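Local coordinates for alpha-1,2-Mannosidase (Trichoderma reesei, PDB 1HCU), which probably trims alpha-1,2-linked mannose residues from the high-mannose N-glycans of glycoproteins, as a calcium-dependent glycoside hydrolase of family 47, at residues Asp289-Ser294 with Ile329-Lys334; Ser282-Arg287 with Phe355-Ser360; Asn315-Gly320 with Tyr399-Val404; Gly220-Phe225 with Asp245-Tyr250; Ser348-Glu353 with Leu418-Asp423. All coordinates share one frame; numbering follows the deposited sequence.

Contact 1 (Asp289-Ser294 with Ile329-Lys334)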
# COMPACT_ATOMS: atom_id res chain seq x y z
N ASP A 289 11.89 -15.03 19.61
CA ASP A 289 12.30 -15.26 18.23
C ASP A 289 11.53 -14.39 17.25
O ASP A 289 11.92 -14.25 16.09
CB ASP A 289 12.14 -16.75 17.84
CG ASP A 289 10.71 -17.28 18.06
OD1 ASP A 289 10.29 -17.45 19.24
OD2 ASP A 289 10.01 -17.54 17.05
N LEU A 290 10.44 -13.79 17.73
CA LEU A 290 9.63 -12.93 16.89
C LEU A 290 10.03 -11.48 17.02
O LEU A 290 10.47 -11.03 18.08
CB LEU A 290 8.16 -13.06 17.28
CG LEU A 290 7.23 -13.93 16.44
CD1 LEU A 290 7.92 -15.15 15.86
CD2 LEU A 290 6.09 -14.32 17.33
N THR A 291 9.89 -10.74 15.93
CA THR A 291 10.21 -9.33 15.93
C THR A 291 9.11 -8.51 15.27
O THR A 291 8.80 -8.72 14.10
CB THR A 291 11.53 -9.06 15.19
OG1 THR A 291 12.61 -9.74 15.85
CG2 THR A 291 11.81 -7.56 15.18
N PHE A 292 8.53 -7.58 16.03
CA PHE A 292 7.48 -6.69 15.53
C PHE A 292 7.95 -5.24 15.68
O PHE A 292 8.93 -4.96 16.36
CB PHE A 292 6.18 -6.85 16.33
CG PHE A 292 5.57 -8.22 16.23
CD1 PHE A 292 5.25 -8.78 14.99
CD2 PHE A 292 5.33 -8.97 17.38
CE1 PHE A 292 4.71 -10.06 14.90
CE2 PHE A 292 4.78 -10.26 17.30
CZ PHE A 292 4.48 -10.80 16.06
N LEU A 293 7.24 -4.32 15.03
CA LEU A 293 7.58 -2.90 15.12
C LEU A 293 6.63 -2.20 16.09
O LEU A 293 5.40 -2.27 15.94
CB LEU A 293 7.51 -2.24 13.74
CG LEU A 293 8.51 -2.73 12.68
CD1 LEU A 293 8.48 -1.83 11.43
CD2 LEU A 293 9.90 -2.72 13.28
N SER A 294 7.19 -1.55 17.11
CA SER A 294 6.40 -0.81 18.09
C SER A 294 6.15 0.59 17.54
O SER A 294 6.83 1.01 16.60
CB SER A 294 7.15 -0.67 19.42
OG SER A 294 7.30 -1.92 20.09
N ILE A 329 18.22 -6.16 4.37
CA ILE A 329 17.57 -7.34 3.83
C ILE A 329 17.28 -8.32 4.98
O ILE A 329 16.16 -8.81 5.10
CB ILE A 329 18.45 -8.03 2.76
CG1 ILE A 329 18.62 -7.08 1.56
CG2 ILE A 329 17.80 -9.35 2.33
CD1 ILE A 329 19.50 -7.62 0.43
N ASP A 330 18.28 -8.60 5.82
CA ASP A 330 18.08 -9.51 6.95
C ASP A 330 16.94 -9.05 7.85
O ASP A 330 16.10 -9.86 8.26
CB ASP A 330 19.34 -9.62 7.82
CG ASP A 330 20.51 -10.24 7.09
OD1 ASP A 330 20.29 -10.92 6.06
OD2 ASP A 330 21.65 -10.05 7.55
N PHE A 331 16.93 -7.76 8.17
CA PHE A 331 15.89 -7.21 9.03
C PHE A 331 14.52 -7.34 8.36
O PHE A 331 13.55 -7.71 9.01
CB PHE A 331 16.19 -5.75 9.39
CG PHE A 331 15.27 -5.18 10.43
CD1 PHE A 331 14.25 -4.31 10.07
CD2 PHE A 331 15.39 -5.56 11.76
CE1 PHE A 331 13.36 -3.83 11.02
CE2 PHE A 331 14.50 -5.08 12.72
CZ PHE A 331 13.48 -4.22 12.35
N GLY A 332 14.47 -7.07 7.06
CA GLY A 332 13.21 -7.19 6.34
C GLY A 332 12.70 -8.63 6.32
O GLY A 332 11.50 -8.87 6.46
N ILE A 333 13.60 -9.59 6.14
CA ILE A 333 13.24 -11.01 6.12
C ILE A 333 12.63 -11.42 7.47
O ILE A 333 11.65 -12.16 7.53
CB ILE A 333 14.48 -11.91 5.84
CG1 ILE A 333 14.97 -11.70 4.41
CG2 ILE A 333 14.13 -13.38 6.06
CD1 ILE A 333 13.92 -11.98 3.35
N LYS A 334 13.22 -10.92 8.54
CA LYS A 334 12.76 -11.21 9.89
C LYS A 334 11.37 -10.63 10.08
O LYS A 334 10.50 -11.24 10.70
CB LYS A 334 13.74 -10.62 10.92
CG LYS A 334 13.32 -10.76 12.37
CD LYS A 334 13.05 -12.22 12.73
CE LYS A 334 12.40 -12.37 14.09
NZ LYS A 334 13.36 -12.25 15.22
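T291 and K334 carry most of this contact, the lysine reaching from its helix by a twice-bent chain to lie across the threonine at about a right angle. CG of K334 is anti to the backbone N (chi1 176°), which starts the chain off toward 289-294; the bends follow at chi2 and chi4. On the way its CE comes to 3.6 Å from T291 CB. The ammonium ends 2.7 Å from T291, NZ donating to OG1, although the hydroxyl itself is less surely placed. A second, weak bond from NZ to D289 O is doubtful, since that carbonyl sits too near the lysine in the model. In T291, OG1 lies beside its own backbone N (chi1 -62°) and turns to the lysine. Its CG2, anti to that N, faces obliquely toward the F331 ring, 4.4 Å from CE2. Two residues on, in the strand, CD2 of L293 meets the edge of the same ring near its plane, 4.0 Å from CZ. The far part of the F331 ring therefore meets an apolar patch of T291 and L293. T291 N and L293 N are bonded to S338 OG and Y339 OH, one turn farther along the helix. What results is the loop leading into strand 292-297, and the strand's first residues, laid against helix 326-344 of the family 47 (alpha/alpha)7 barrel.

Contact 2 (Ser282-Arg287 with Phe355-Ser360)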
# COMPACT_ATOMS: atom_id res chain seq x y z
N SER A 282 10.88 -4.85 18.39
CA SER A 282 10.42 -5.34 19.68
C SER A 282 10.17 -6.85 19.65
O SER A 282 9.72 -7.39 18.62
CB SER A 282 9.14 -4.58 20.08
OG SER A 282 8.68 -4.95 21.37
N HIS A 283 10.44 -7.52 20.76
CA HIS A 283 10.26 -8.97 20.83
C HIS A 283 9.23 -9.38 21.88
O HIS A 283 9.33 -8.96 23.03
CB HIS A 283 11.60 -9.66 21.14
CG HIS A 283 12.72 -9.23 20.25
ND1 HIS A 283 12.74 -9.50 18.90
CD2 HIS A 283 13.84 -8.52 20.51
CE1 HIS A 283 13.83 -8.97 18.36
NE2 HIS A 283 14.51 -8.37 19.32
N PRO A 284 8.22 -10.18 21.50
CA PRO A 284 7.20 -10.61 22.45
C PRO A 284 7.84 -11.42 23.58
O PRO A 284 8.67 -12.29 23.34
CB PRO A 284 6.28 -11.48 21.60
CG PRO A 284 6.38 -10.86 20.25
CD PRO A 284 7.87 -10.59 20.13
N SER A 285 7.44 -11.12 24.81
CA SER A 285 7.98 -11.80 25.97
C SER A 285 7.84 -13.33 25.91
O SER A 285 8.69 -14.05 26.42
CB SER A 285 7.33 -11.26 27.26
OG SER A 285 5.93 -11.51 27.29
N THR A 286 6.79 -13.83 25.27
CA THR A 286 6.58 -15.28 25.17
C THR A 286 7.19 -15.91 23.93
O THR A 286 7.28 -17.13 23.82
CB THR A 286 5.09 -15.65 25.18
OG1 THR A 286 4.40 -14.87 24.19
CG2 THR A 286 4.48 -15.40 26.55
N ARG A 287 7.57 -15.06 22.97
CA ARG A 287 8.18 -15.51 21.72
C ARG A 287 9.26 -14.52 21.30
O ARG A 287 9.05 -13.68 20.41
CB ARG A 287 7.12 -15.61 20.61
CG ARG A 287 6.09 -16.73 20.79
CD ARG A 287 6.72 -18.12 20.66
NE ARG A 287 7.22 -18.36 19.31
CZ ARG A 287 6.46 -18.70 18.27
NH1 ARG A 287 5.15 -18.86 18.42
NH2 ARG A 287 7.01 -18.86 17.08
N PHE A 355 -2.90 -6.20 16.69
CA PHE A 355 -2.47 -7.15 17.70
C PHE A 355 -1.45 -6.49 18.62
O PHE A 355 -0.87 -5.46 18.28
CB PHE A 355 -1.88 -8.41 17.05
CG PHE A 355 -0.61 -8.17 16.25
CD1 PHE A 355 0.64 -8.23 16.86
CD2 PHE A 355 -0.68 -7.87 14.90
CE1 PHE A 355 1.80 -8.00 16.13
CE2 PHE A 355 0.48 -7.64 14.15
CZ PHE A 355 1.72 -7.70 14.77
N ALA A 356 -1.23 -7.09 19.78
CA ALA A 356 -0.29 -6.54 20.75
C ALA A 356 0.48 -7.61 21.52
O ALA A 356 0.16 -8.79 21.47
CB ALA A 356 -1.03 -5.62 21.71
N TRP A 357 1.51 -7.19 22.25
CA TRP A 357 2.31 -8.14 23.01
C TRP A 357 2.95 -7.44 24.20
O TRP A 357 2.64 -6.28 24.49
CB TRP A 357 3.38 -8.75 22.10
CG TRP A 357 4.33 -7.73 21.52
CD1 TRP A 357 5.58 -7.44 21.97
CD2 TRP A 357 4.09 -6.85 20.41
NE1 TRP A 357 6.13 -6.42 21.22
CE2 TRP A 357 5.24 -6.05 20.26
CE3 TRP A 357 3.01 -6.66 19.54
CZ2 TRP A 357 5.34 -5.06 19.26
CZ3 TRP A 357 3.11 -5.68 18.54
CH2 TRP A 357 4.27 -4.90 18.42
N VAL A 358 3.83 -8.15 24.89
CA VAL A 358 4.53 -7.58 26.03
C VAL A 358 5.99 -7.46 25.59
O VAL A 358 6.61 -8.45 25.23
CB VAL A 358 4.44 -8.49 27.27
CG1 VAL A 358 5.16 -7.84 28.44
CG2 VAL A 358 2.99 -8.76 27.64
N ASP A 359 6.52 -6.24 25.61
CA ASP A 359 7.91 -6.03 25.21
C ASP A 359 8.81 -6.85 26.13
O ASP A 359 8.77 -6.68 27.34
CB ASP A 359 8.29 -4.55 25.33
CG ASP A 359 9.67 -4.26 24.79
OD1 ASP A 359 9.76 -3.61 23.72
OD2 ASP A 359 10.66 -4.68 25.43
N SER A 360 9.62 -7.74 25.56
CA SER A 360 10.49 -8.60 26.37
C SER A 360 11.59 -7.86 27.11
O SER A 360 12.13 -8.36 28.09
CB SER A 360 11.14 -9.68 25.50
OG SER A 360 12.11 -9.12 24.63
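The hydroxyl of S282 is gripped twice: OG accepts from W357 NE1 at 2.9 Å and donates to D359 OD1 at 2.9 Å. The first bond is nearly straight, 168° at the hydrogen, and lies in the indole plane; the second reaches the carboxylate oxygen from above the plane of its group. With OG anti to the backbone N (chi1 -176°), S282 joins ring and acid, while the other oxygen of D359 takes the backbone N-H groups of V361 and T362. Beside it, P284 and D359 form a single beta bridge: S360 N donates to H283 O at 2.8 Å, and S285 N donates to V358 O at 2.8 Å. The bridge ties together chain leaving strands 281-282 and 354-356 of one antiparallel sheet, and a type I turn from P284 to R287 follows at once. P284 CG lies off-centre over the five-membered ring of W357, a CH-pi contact of 4.2 Å to the centroid. Chi1 of W357 (61°) sets its CG between the backbone N and the carbonyl carbon. Past the bridge, S285 OG sits 3.4 Å from V358 CB while bonded to the hydroxyl of Y376, and H283 ND1 is bonded to L290 O.

Contact 3 (Asn315-Gly320 with Tyr399-Val404)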
# COMPACT_ATOMS: atom_id res chain seq x y z
N ASN A 315 9.67 -3.27 2.50
CA ASN A 315 10.35 -1.99 2.35
C ASN A 315 11.83 -2.07 2.73
O ASN A 315 12.68 -1.56 2.00
CB ASN A 315 9.66 -0.89 3.15
CG ASN A 315 9.99 0.49 2.64
OD1 ASN A 315 9.79 0.78 1.45
ND2 ASN A 315 10.51 1.34 3.50
N PHE A 316 12.14 -2.71 3.86
CA PHE A 316 13.53 -2.85 4.30
C PHE A 316 14.31 -3.67 3.27
O PHE A 316 15.47 -3.38 2.99
CB PHE A 316 13.62 -3.53 5.67
CG PHE A 316 13.58 -2.57 6.82
CD1 PHE A 316 12.38 -2.05 7.29
CD2 PHE A 316 14.77 -2.14 7.41
CE1 PHE A 316 12.35 -1.12 8.32
CE2 PHE A 316 14.75 -1.20 8.45
CZ PHE A 316 13.54 -0.69 8.90
N ILE A 317 13.65 -4.69 2.73
CA ILE A 317 14.24 -5.54 1.71
C ILE A 317 14.54 -4.68 0.49
O ILE A 317 15.67 -4.72 -0.02
CB ILE A 317 13.28 -6.71 1.31
CG1 ILE A 317 13.25 -7.75 2.43
CG2 ILE A 317 13.73 -7.35 0.01
CD1 ILE A 317 12.16 -8.77 2.30
N LEU A 318 13.56 -3.90 0.04
CA LEU A 318 13.77 -3.04 -1.12
C LEU A 318 14.98 -2.14 -0.90
O LEU A 318 15.84 -2.02 -1.78
CB LEU A 318 12.55 -2.17 -1.38
CG LEU A 318 12.70 -1.17 -2.53
CD1 LEU A 318 13.18 -1.88 -3.80
CD2 LEU A 318 11.37 -0.49 -2.77
N GLY A 319 15.05 -1.53 0.28
CA GLY A 319 16.16 -0.66 0.62
C GLY A 319 17.48 -1.40 0.61
O GLY A 319 18.49 -0.86 0.19
N GLY A 320 17.47 -2.65 1.07
CA GLY A 320 18.69 -3.45 1.09
C GLY A 320 19.18 -3.77 -0.31
O GLY A 320 20.38 -3.87 -0.56
N TYR A 399 6.24 -11.48 -0.82
CA TYR A 399 6.67 -11.37 -2.20
C TYR A 399 8.10 -10.84 -2.28
O TYR A 399 8.95 -11.46 -2.93
CB TYR A 399 5.71 -10.47 -2.99
CG TYR A 399 6.22 -10.06 -4.34
CD1 TYR A 399 6.67 -8.75 -4.56
CD2 TYR A 399 6.31 -10.97 -5.39
CE1 TYR A 399 7.19 -8.37 -5.79
CE2 TYR A 399 6.83 -10.59 -6.63
CZ TYR A 399 7.27 -9.30 -6.82
OH TYR A 399 7.81 -8.91 -8.03
N TYR A 400 8.39 -9.73 -1.61
CA TYR A 400 9.75 -9.17 -1.62
C TYR A 400 10.77 -10.17 -1.08
O TYR A 400 11.88 -10.30 -1.63
CB TYR A 400 9.85 -7.89 -0.80
CG TYR A 400 9.35 -6.64 -1.50
CD1 TYR A 400 8.02 -6.24 -1.40
CD2 TYR A 400 10.23 -5.84 -2.25
CE1 TYR A 400 7.57 -5.08 -2.02
CE2 TYR A 400 9.79 -4.68 -2.88
CZ TYR A 400 8.45 -4.31 -2.75
OH TYR A 400 8.00 -3.14 -3.33
N ALA A 401 10.40 -10.88 -0.00
CA ALA A 401 11.29 -11.87 0.62
C ALA A 401 11.71 -12.92 -0.41
O ALA A 401 12.89 -13.29 -0.49
CB ALA A 401 10.60 -12.53 1.80
N TYR A 402 10.75 -13.37 -1.22
CA TYR A 402 11.03 -14.36 -2.25
C TYR A 402 11.91 -13.78 -3.37
O TYR A 402 12.89 -14.40 -3.78
CB TYR A 402 9.73 -14.92 -2.85
CG TYR A 402 9.97 -15.86 -4.00
CD1 TYR A 402 9.77 -15.45 -5.32
CD2 TYR A 402 10.51 -17.13 -3.78
CE1 TYR A 402 10.12 -16.27 -6.38
CE2 TYR A 402 10.87 -17.96 -4.84
CZ TYR A 402 10.68 -17.52 -6.14
OH TYR A 402 11.08 -18.31 -7.18
N ARG A 403 11.57 -12.59 -3.85
CA ARG A 403 12.34 -11.94 -4.92
C ARG A 403 13.79 -11.69 -4.54
O ARG A 403 14.66 -11.64 -5.41
CB ARG A 403 11.70 -10.61 -5.33
CG ARG A 403 10.30 -10.72 -5.93
CD ARG A 403 10.27 -11.62 -7.15
NE ARG A 403 11.35 -11.29 -8.06
CZ ARG A 403 11.65 -11.98 -9.16
NH1 ARG A 403 10.95 -13.05 -9.50
NH2 ARG A 403 12.68 -11.60 -9.91
N VAL A 404 14.06 -11.51 -3.24
CA VAL A 404 15.43 -11.26 -2.81
C VAL A 404 16.19 -12.54 -2.45
O VAL A 404 17.42 -12.55 -2.53
CB VAL A 404 15.51 -10.27 -1.61
CG1 VAL A 404 15.19 -10.97 -0.29
CG2 VAL A 404 16.88 -9.63 -1.56
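Helices 315-320 and 399-404 run in nearly the same direction, 29° apart, their axes approaching to 9.3 Å, with I317 facing Y400 across the gap at a CA separation of 6.7 Å. I317 does most of the filling, and both its branches touch Y400. CG1 is anti to the carbonyl carbon (chi1 -74°) and CD1 extends on from it (chi2 168°), so the tip lands on the backbone of the other helix, CD1 being 3.6 Å from A401 N. The same methyl lies 4.0 Å from Y400 CB. CG2, anti to the backbone N, meets V404, whose CB is 3.8 Å off. The side chain is thus set among Y400, A401 and V404, an apolar side-chain join with no hydrogen bond between the segments. It is helix-on-helix packing inside the (alpha/alpha)7 barrel of family 47 enzymes, and I333 of helix 326-344 closes in on I317, A401 and V404 as a third partner. L318 contributes more modestly: its CB approaches the Y400 ring obliquely, 4.0 Å from CE2. K253 of helix 245-257 touches both L318 and Y400, and the Y400 side chain lies about 9 Å from the bound calcium ion.

Contact 4 (Gly220-Phe225 with Asp245-Tyr250)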
# COMPACT_ATOMS: atom_id res chain seq x y z
N GLY A 220 15.61 10.66 12.08
CA GLY A 220 14.82 10.09 11.00
C GLY A 220 13.39 9.74 11.37
O GLY A 220 12.54 9.62 10.49
N LEU A 221 13.12 9.58 12.66
CA LEU A 221 11.77 9.26 13.13
C LEU A 221 11.03 10.54 13.51
O LEU A 221 11.07 10.99 14.67
CB LEU A 221 11.83 8.28 14.31
CG LEU A 221 12.45 6.94 13.91
CD1 LEU A 221 12.46 5.98 15.10
CD2 LEU A 221 11.66 6.34 12.74
N ILE A 222 10.36 11.11 12.52
CA ILE A 222 9.61 12.35 12.64
C ILE A 222 8.23 12.23 13.27
O ILE A 222 7.76 11.13 13.57
CB ILE A 222 9.45 13.01 11.23
CG1 ILE A 222 8.64 12.09 10.30
CG2 ILE A 222 10.83 13.25 10.62
CD1 ILE A 222 8.27 12.73 8.95
N GLY A 223 7.59 13.38 13.47
CA GLY A 223 6.26 13.42 14.06
C GLY A 223 5.21 13.03 13.04
O GLY A 223 5.54 12.78 11.88
N THR A 224 3.95 12.99 13.46
CA THR A 224 2.85 12.59 12.60
C THR A 224 2.08 13.71 11.90
O THR A 224 1.71 13.59 10.73
CB THR A 224 1.84 11.73 13.40
OG1 THR A 224 2.50 10.59 13.96
CG2 THR A 224 0.70 11.24 12.51
N PHE A 225 1.82 14.80 12.61
CA PHE A 225 1.05 15.91 12.04
C PHE A 225 1.86 17.17 11.76
O PHE A 225 2.65 17.62 12.59
CB PHE A 225 -0.13 16.23 12.94
CG PHE A 225 -0.96 15.02 13.30
CD1 PHE A 225 -0.86 14.44 14.56
CD2 PHE A 225 -1.82 14.46 12.36
CE1 PHE A 225 -1.62 13.32 14.89
CE2 PHE A 225 -2.58 13.33 12.68
CZ PHE A 225 -2.48 12.76 13.94
N ASP A 245 3.12 5.27 7.77
CA ASP A 245 3.69 4.21 6.93
C ASP A 245 4.21 4.58 5.53
O ASP A 245 5.41 4.51 5.27
CB ASP A 245 2.70 3.05 6.78
CG ASP A 245 1.29 3.52 6.42
OD1 ASP A 245 1.12 4.64 5.87
OD2 ASP A 245 0.34 2.74 6.67
N SER A 246 3.31 4.96 4.63
CA SER A 246 3.72 5.25 3.27
C SER A 246 4.74 6.38 3.08
O SER A 246 5.33 6.50 2.01
CB SER A 246 2.49 5.44 2.36
OG SER A 246 1.53 6.33 2.91
N PHE A 247 4.94 7.21 4.11
CA PHE A 247 5.93 8.30 4.02
C PHE A 247 7.35 7.72 3.95
O PHE A 247 8.13 8.10 3.07
CB PHE A 247 5.83 9.24 5.22
CG PHE A 247 7.07 10.07 5.43
CD1 PHE A 247 7.97 9.76 6.44
CD2 PHE A 247 7.38 11.09 4.54
CE1 PHE A 247 9.18 10.45 6.56
CE2 PHE A 247 8.58 11.79 4.65
CZ PHE A 247 9.48 11.47 5.66
N TYR A 248 7.68 6.84 4.89
CA TYR A 248 8.99 6.20 4.92
C TYR A 248 9.16 5.36 3.66
O TYR A 248 10.25 5.31 3.08
CB TYR A 248 9.12 5.29 6.15
CG TYR A 248 9.18 6.04 7.46
CD1 TYR A 248 8.39 5.67 8.55
CD2 TYR A 248 10.01 7.15 7.60
CE1 TYR A 248 8.42 6.39 9.73
CE2 TYR A 248 10.05 7.87 8.78
CZ TYR A 248 9.25 7.49 9.84
OH TYR A 248 9.27 8.22 11.00
N GLU A 249 8.08 4.71 3.24
CA GLU A 249 8.08 3.86 2.05
C GLU A 249 8.51 4.63 0.79
O GLU A 249 9.39 4.19 0.06
CB GLU A 249 6.67 3.27 1.82
CG GLU A 249 6.52 2.30 0.63
CD GLU A 249 5.06 1.88 0.38
OE1 GLU A 249 4.78 1.21 -0.65
OE2 GLU A 249 4.19 2.22 1.21
N TYR A 250 7.89 5.78 0.54
CA TYR A 250 8.20 6.56 -0.65
C TYR A 250 9.59 7.19 -0.64
O TYR A 250 10.12 7.56 -1.69
CB TYR A 250 7.14 7.64 -0.89
CG TYR A 250 5.92 7.16 -1.67
CD1 TYR A 250 4.93 8.05 -2.08
CD2 TYR A 250 5.75 5.81 -1.97
CE1 TYR A 250 3.78 7.61 -2.76
CE2 TYR A 250 4.61 5.36 -2.65
CZ TYR A 250 3.63 6.25 -3.03
OH TYR A 250 2.49 5.78 -3.65
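Y248 and F247 push their rings from the first turns of helix 245-257 against G220, L221 and I222, and there the fit is tight. I222 and F247 reach toward each other tip to tip, I222 CD1 coming within 3.4 Å of F247 CE1. In I222, chi1 of 62° sets CG1 between the backbone N and the carbonyl carbon, and CD1 extends on from it. Y248 instead slides past I222, pointing the opposite way, and its phenol end runs into the loop backbone: OH is 3.4 Å from L221 CA. L221 crosses it at about a right angle, with CD2 3.5 Å from Y248 OH. At the ring's edge, near its plane, G220 O meets Y248 CE2 at 3.5 Å. G220 takes backbone angles at which a CB would strike the preceding carbonyl O, so a glycine suits the turn. This is loop-on-helix packing at the N-terminal end of an (alpha/alpha)7 barrel helix; W240 stacks on the Y248 ring, and the phenol makes a weak hydrogen bond to Y296. An alanine in place of Y248 would probably open a gap beside G220 and L221 and leave W240 without its stacking partner. The other end of the contact is loose. From G223 the loop draws off, toward bonds of T224 with D235 and S237 and a partly exposed F225. D245, predicted to be an active-site residue, takes no part, its partly exposed side chain lying well apart from the loop segment.

Contact 5 (Ser348-Glu353 with Leu418-Asp423)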
# COMPACT_ATOMS: atom_id res chain seq x y z
N SER A 348 -8.11 -19.15 11.71
CA SER A 348 -8.39 -19.07 10.28
C SER A 348 -7.12 -19.08 9.42
O SER A 348 -7.19 -19.30 8.21
CB SER A 348 -9.19 -17.80 9.96
OG SER A 348 -8.41 -16.64 10.20
N GLY A 349 -5.97 -18.86 10.04
CA GLY A 349 -4.74 -18.82 9.28
C GLY A 349 -4.57 -17.46 8.62
O GLY A 349 -3.71 -17.28 7.77
N ILE A 350 -5.40 -16.49 9.03
CA ILE A 350 -5.34 -15.13 8.50
C ILE A 350 -4.93 -14.16 9.62
O ILE A 350 -5.39 -14.29 10.75
CB ILE A 350 -6.73 -14.70 7.93
CG1 ILE A 350 -7.12 -15.62 6.77
CG2 ILE A 350 -6.69 -13.23 7.46
CD1 ILE A 350 -8.54 -15.44 6.26
N GLY A 351 -4.06 -13.20 9.29
CA GLY A 351 -3.59 -12.25 10.29
C GLY A 351 -4.61 -11.23 10.76
O GLY A 351 -5.47 -10.81 9.99
N PRO A 352 -4.53 -10.79 12.03
CA PRO A 352 -5.46 -9.81 12.61
C PRO A 352 -5.16 -8.39 12.14
O PRO A 352 -4.07 -8.10 11.67
CB PRO A 352 -5.24 -9.98 14.11
CG PRO A 352 -3.78 -10.30 14.19
CD PRO A 352 -3.58 -11.28 13.05
N GLU A 353 -6.15 -7.51 12.27
CA GLU A 353 -6.03 -6.11 11.87
C GLU A 353 -5.12 -5.39 12.85
O GLU A 353 -4.30 -4.54 12.47
CB GLU A 353 -7.41 -5.47 11.88
CG GLU A 353 -7.74 -4.72 10.62
CD GLU A 353 -7.09 -3.37 10.60
OE1 GLU A 353 -6.99 -2.78 11.69
OE2 GLU A 353 -6.71 -2.90 9.51
N LEU A 418 -2.64 -17.02 0.74
CA LEU A 418 -3.73 -16.88 -0.22
C LEU A 418 -4.82 -17.92 0.08
O LEU A 418 -5.99 -17.58 0.15
CB LEU A 418 -3.26 -17.06 -1.68
CG LEU A 418 -4.43 -17.03 -2.70
CD1 LEU A 418 -4.63 -15.63 -3.25
CD2 LEU A 418 -4.18 -18.00 -3.83
N SER A 419 -4.42 -19.18 0.28
CA SER A 419 -5.37 -20.25 0.57
C SER A 419 -6.24 -19.97 1.79
O SER A 419 -7.46 -20.16 1.75
CB SER A 419 -4.65 -21.59 0.79
OG SER A 419 -3.91 -21.95 -0.36
N ALA A 420 -5.62 -19.53 2.88
CA ALA A 420 -6.37 -19.22 4.09
C ALA A 420 -7.36 -18.09 3.80
O ALA A 420 -8.53 -18.14 4.21
CB ALA A 420 -5.43 -18.81 5.22
N ILE A 421 -6.90 -17.09 3.06
CA ILE A 421 -7.73 -15.95 2.70
C ILE A 421 -8.96 -16.34 1.88
O ILE A 421 -10.08 -15.95 2.21
CB ILE A 421 -6.92 -14.90 1.90
CG1 ILE A 421 -5.89 -14.23 2.82
CG2 ILE A 421 -7.85 -13.88 1.27
CD1 ILE A 421 -4.95 -13.28 2.11
N GLU A 422 -8.79 -17.12 0.81
CA GLU A 422 -9.96 -17.48 0.03
C GLU A 422 -10.88 -18.49 0.68
O GLU A 422 -12.08 -18.48 0.42
CB GLU A 422 -9.57 -17.93 -1.39
CG GLU A 422 -8.54 -19.02 -1.51
CD GLU A 422 -8.29 -19.38 -2.97
OE1 GLU A 422 -8.27 -18.46 -3.82
OE2 GLU A 422 -8.11 -20.58 -3.28
N ASP A 423 -10.34 -19.36 1.53
CA ASP A 423 -11.19 -20.34 2.19
C ASP A 423 -12.15 -19.67 3.18
O ASP A 423 -13.28 -20.13 3.37
CB ASP A 423 -10.36 -21.40 2.93
CG ASP A 423 -9.58 -22.31 1.99
OD1 ASP A 423 -10.09 -22.63 0.90
OD2 ASP A 423 -8.46 -22.72 2.35
O HOH W 1 -8.87 -19.92 6.31
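I350 and A420 make the apolar heart of this contact. With CG1 of I350 anti to its carbonyl carbon (chi1 -62°) and CD1 extended beyond it, the branch lies over the helix surface: CG1 is 3.9 Å from A420 CB, and CD1 is 3.7 Å from I421 CA. The tip also rests on a main-chain oxygen, CD1 being 3.4 Å from A420 O. Replacing I350 with an alanine would probably open a gap over A420 and I421 and take away packing that Y388 and V437 share with the side chain. Close backbone packing comes next. A420 CB fits against two carbonyls of the loop, 3.4 Å from G349 O and 3.5 Å from S348 O. G349 fits here because it has no side chain: a CB would crowd A420 CB, and at these backbone angles it would strike the carbonyl O of S348. The loop, which leads from helix 326-344 to strand 354-356, is shaped by an ST turn in which I350 N donates to S348 OG at 3.2 Å; that hydroxyl is also bonded to V437 O. No direct hydrogen bond joins the segments. Instead one water spans them, donating to S348 O at 2.6 Å and to A420 O at 2.8 Å. Farther along the same loop, away from 418-423, E353, the predicted proton donor, forms a salt bridge with R391.

Starting from the N terminus, contact 4 closes first, a short loop from 220-225 to the beginning of helix 245-257, complete before any other opens. Contact 2 then opens at 282-287, and contact 1, joining 289-294 to helix 326-344, is nested inside the long loop that contact 2 closes at 355-360. Contact 3 opens within both, at helix 312-323, and closes beyond them at helix 393-405, crossing each. Contact 5 begins after contact 1 has closed, crosses contacts 2 and 3, and ends on helix 408-425. Contacts 1 and 2 touch through the sheet, contacts 1 and 3 through F331 and F316, and contacts 3 and 4 adjoin through helices 312-323 and 245-257.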